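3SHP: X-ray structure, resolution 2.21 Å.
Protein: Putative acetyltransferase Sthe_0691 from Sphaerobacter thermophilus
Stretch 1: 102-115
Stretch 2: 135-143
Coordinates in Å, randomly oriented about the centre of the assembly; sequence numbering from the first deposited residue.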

# COMPACT_ATOMS: atom_id res chain seq x y z
N ARG A 102 -19.30 -19.61 -17.59
CA ARG A 102 -19.82 -19.58 -16.21
C ARG A 102 -21.24 -20.15 -16.08
O ARG A 102 -21.51 -20.93 -15.19
N ALA A 103 -22.12 -19.75 -16.99
CA ALA A 103 -23.49 -20.20 -16.97
C ALA A 103 -23.58 -21.73 -17.15
O ALA A 103 -24.31 -22.40 -16.44
N GLU A 104 -22.80 -22.26 -18.09
CA GLU A 104 -22.76 -23.71 -18.31
C GLU A 104 -22.25 -24.41 -17.05
O GLU A 104 -22.80 -25.41 -16.63
N ALA A 105 -21.20 -23.85 -16.44
CA ALA A 105 -20.64 -24.42 -15.22
C ALA A 105 -21.69 -24.47 -14.10
O ALA A 105 -21.74 -25.43 -13.34
N LEU A 106 -22.51 -23.44 -14.00
CA LEU A 106 -23.57 -23.41 -12.99
C LEU A 106 -24.62 -24.48 -13.29
O LEU A 106 -25.10 -25.16 -12.37
N GLU A 107 -24.98 -24.63 -14.57
CA GLU A 107 -25.90 -25.70 -14.99
C GLU A 107 -25.40 -27.07 -14.56
O GLU A 107 -26.20 -27.93 -14.19
N LEU A 108 -24.10 -27.28 -14.65
CA LEU A 108 -23.48 -28.56 -14.33
C LEU A 108 -23.42 -28.82 -12.84
O LEU A 108 -23.73 -29.91 -12.41
N VAL A 109 -23.01 -27.82 -12.07
CA VAL A 109 -22.70 -28.03 -10.66
C VAL A 109 -23.96 -28.13 -9.78
O VAL A 109 -23.96 -28.88 -8.81
N VAL A 110 -25.04 -27.42 -10.12
CA VAL A 110 -26.25 -27.43 -9.28
C VAL A 110 -26.92 -28.81 -9.15
O VAL A 110 -27.17 -29.28 -8.02
N PRO A 111 -27.19 -29.50 -10.27
CA PRO A 111 -27.84 -30.80 -10.08
C PRO A 111 -26.98 -31.77 -9.27
O PRO A 111 -27.53 -32.57 -8.49
N TRP A 112 -25.65 -31.70 -9.46
CA TRP A 112 -24.71 -32.49 -8.66
C TRP A 112 -24.85 -32.15 -7.16
O TRP A 112 -24.87 -33.05 -6.31
N LEU A 113 -24.95 -30.86 -6.85
CA LEU A 113 -25.10 -30.40 -5.47
C LEU A 113 -26.40 -30.90 -4.82
O LEU A 113 -26.39 -31.34 -3.67
N ARG A 114 -27.51 -30.84 -5.56
CA ARG A 114 -28.80 -31.33 -5.06
C ARG A 114 -28.81 -32.83 -4.83
O ARG A 114 -29.32 -33.29 -3.81
N ASP A 115 -28.24 -33.60 -5.76
CA ASP A 115 -28.31 -35.06 -5.70
C ASP A 115 -27.29 -35.71 -4.76
O ASP A 115 -27.63 -36.61 -3.98
N ALA A 135 -29.76 -16.53 -15.86
CA ALA A 135 -30.76 -17.39 -16.50
C ALA A 135 -30.52 -18.85 -16.14
O ALA A 135 -31.48 -19.60 -15.92
N ALA A 136 -29.25 -19.26 -16.05
CA ALA A 136 -28.93 -20.64 -15.66
C ALA A 136 -29.44 -20.89 -14.25
O ALA A 136 -29.97 -21.95 -13.98
N ALA A 137 -29.29 -19.92 -13.37
CA ALA A 137 -29.70 -20.09 -11.98
C ALA A 137 -31.21 -20.25 -11.87
O ALA A 137 -31.71 -21.11 -11.15
N GLU A 138 -31.93 -19.40 -12.59
CA GLU A 138 -33.38 -19.47 -12.64
C GLU A 138 -33.85 -20.84 -13.15
O GLU A 138 -34.72 -21.45 -12.52
N ALA A 139 -33.26 -21.33 -14.24
CA ALA A 139 -33.63 -22.65 -14.76
C ALA A 139 -33.25 -23.79 -13.81
O ALA A 139 -33.92 -24.82 -13.78
N ALA A 140 -32.21 -23.60 -13.01
CA ALA A 140 -31.87 -24.58 -11.97
C ALA A 140 -32.79 -24.50 -10.73
O ALA A 140 -32.62 -25.27 -9.78
N GLY A 141 -33.76 -23.58 -10.74
CA GLY A 141 -34.72 -23.50 -9.64
C GLY A 141 -34.23 -22.67 -8.46
O GLY A 141 -34.80 -22.74 -7.38
N LEU A 142 -33.16 -21.89 -8.67
CA LEU A 142 -32.72 -20.90 -7.70
C LEU A 142 -33.50 -19.61 -7.89
O LEU A 142 -33.96 -19.31 -9.01
N LYS A 143 -33.64 -18.85 -6.79
CA LYS A 143 -34.36 -17.58 -6.77
C LYS A 143 -33.54 -16.46 -6.11
O LYS A 143 -32.85 -16.68 -5.10

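Alanines lie where the two helices come close: helix 102-115 and helix 135-139 run in nearly the same direction, 21° apart, with axes as close as 8.9 Å. Ala-136 gives up the most surface to its partner. Its methyl points toward the first helix, and the Ala-136 CB lies 3.5 Å from the backbone O of Ala-103 and 4.1 Å from the CB of Ala-103, so side chain meets backbone where the CA atoms of the two residues stand 5.6 Å apart. Glu-107, chi1 m and chi2 t, lays its aliphatic part alongside, CG to Ala-136 CB 3.9 Å. Leu-106, pointing toward the second stretch with chi1 t and chi2 p, sets its CD2 3.9 Å from Ala-137 CB.

Ala-140 is the second anchor. The Ala-140 CB packs 3.8 Å from CG1 of Val-110, a t rotamer, while its carbonyl serves the one hydrogen bond across the contact: Arg-114 NH1 to Ala-140 O, 2.8 Å and nearly straight at 166°. Arg-114, with chi1 m and chi2 and chi3 both t, extends its guanidinium edge to the end of the helix. There Gly-141 takes positive phi in a Schellman motif; an ideal CB on Gly-141 would jam against the preceding carbonyl and sit only 3.1 Å from Arg-114 NH1. The pattern is alanine methyls against the larger Leu-106 and Val-110, with one long arm reaching a carbonyl at the turn.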

# COMPACT_ATOMS: atom_id res chain seq x y z
CB ARG A 102 -19.82 -18.15 -15.63
CG ARG A 102 -19.98 -18.12 -14.08
CD ARG A 102 -19.96 -16.70 -13.52
NE ARG A 102 -20.47 -15.78 -14.52
CZ ARG A 102 -19.78 -14.76 -15.02
NH1 ARG A 102 -18.57 -14.46 -14.56
NH2 ARG A 102 -20.32 -14.02 -15.97
CB ALA A 103 -24.30 -19.50 -18.05
CB GLU A 104 -21.91 -24.08 -19.53
CG GLU A 104 -21.92 -25.58 -19.80
CD GLU A 104 -21.34 -25.97 -21.15
OE1 GLU A 104 -21.70 -25.34 -22.17
OE2 GLU A 104 -20.52 -26.91 -21.21
CB ALA A 105 -19.44 -23.62 -14.77
CB LEU A 106 -24.21 -22.03 -12.89
CG LEU A 106 -25.32 -21.86 -11.83
CD1 LEU A 106 -24.85 -22.33 -10.46
CD2 LEU A 106 -25.71 -20.40 -11.72
CB GLU A 107 -26.10 -25.72 -16.51
CG GLU A 107 -26.89 -24.54 -17.03
CD GLU A 107 -27.05 -24.53 -18.55
OE1 GLU A 107 -26.23 -25.15 -19.28
OE2 GLU A 107 -28.01 -23.88 -19.02
CB LEU A 108 -22.07 -28.67 -14.92
CG LEU A 108 -22.01 -28.46 -16.45
CD1 LEU A 108 -20.60 -28.59 -16.94
CD2 LEU A 108 -22.94 -29.42 -17.19
CB VAL A 109 -21.70 -26.95 -10.10
CG1 VAL A 109 -22.41 -25.64 -9.83
CG2 VAL A 109 -21.02 -27.43 -8.83
CB VAL A 110 -27.27 -26.31 -9.68
CG1 VAL A 110 -28.61 -26.46 -8.89
CG2 VAL A 110 -26.68 -24.95 -9.40
CB PRO A 111 -28.02 -31.33 -11.51
CG PRO A 111 -27.86 -30.14 -12.41
CD PRO A 111 -26.89 -29.24 -11.69
CB TRP A 112 -23.26 -32.30 -9.14
CG TRP A 112 -22.24 -32.85 -8.19
CD1 TRP A 112 -22.01 -34.17 -7.91
CD2 TRP A 112 -21.31 -32.10 -7.38
NE1 TRP A 112 -21.01 -34.29 -6.98
CE2 TRP A 112 -20.56 -33.04 -6.63
CE3 TRP A 112 -21.04 -30.74 -7.21
CZ2 TRP A 112 -19.55 -32.66 -5.73
CZ3 TRP A 112 -20.05 -30.36 -6.30
CH2 TRP A 112 -19.33 -31.32 -5.56
CB LEU A 113 -25.00 -28.86 -5.38
CG LEU A 113 -23.59 -28.22 -5.38
CD1 LEU A 113 -23.68 -26.70 -5.22
CD2 LEU A 113 -22.67 -28.79 -4.31
CB ARG A 114 -29.96 -30.95 -5.98
CG ARG A 114 -30.25 -29.43 -6.14
CD ARG A 114 -31.58 -29.28 -6.93
NE ARG A 114 -31.97 -27.92 -7.33
CZ ARG A 114 -32.70 -27.08 -6.60
NH1 ARG A 114 -33.03 -25.91 -7.11
NH2 ARG A 114 -33.11 -27.39 -5.37
CB ASP A 115 -28.14 -35.71 -7.08
CG ASP A 115 -29.22 -35.30 -8.07
OD1 ASP A 115 -30.29 -34.84 -7.65
OD2 ASP A 115 -28.98 -35.46 -9.29
CB ALA A 135 -30.79 -17.18 -18.00
CB ALA A 136 -27.42 -20.92 -15.76
CB ALA A 137 -29.23 -18.92 -11.13
CB GLU A 138 -33.96 -18.30 -13.43
CG GLU A 138 -34.03 -17.05 -12.57
CD GLU A 138 -33.80 -15.75 -13.33
OE1 GLU A 138 -33.85 -15.75 -14.60
OE2 GLU A 138 -33.59 -14.72 -12.65
CB ALA A 139 -33.05 -22.89 -16.18
CB ALA A 140 -30.42 -24.44 -11.57
CB LEU A 142 -31.22 -20.60 -7.84
CG LEU A 142 -30.22 -21.76 -7.79
CD1 LEU A 142 -28.77 -21.24 -7.96
CD2 LEU A 142 -30.35 -22.46 -6.47
CB LYS A 143 -35.70 -17.74 -6.07
CG LYS A 143 -36.76 -18.47 -6.95
CD LYS A 143 -37.91 -18.98 -6.13
CE LYS A 143 -38.80 -19.91 -6.94
NZ LYS A 143 -39.55 -19.18 -8.02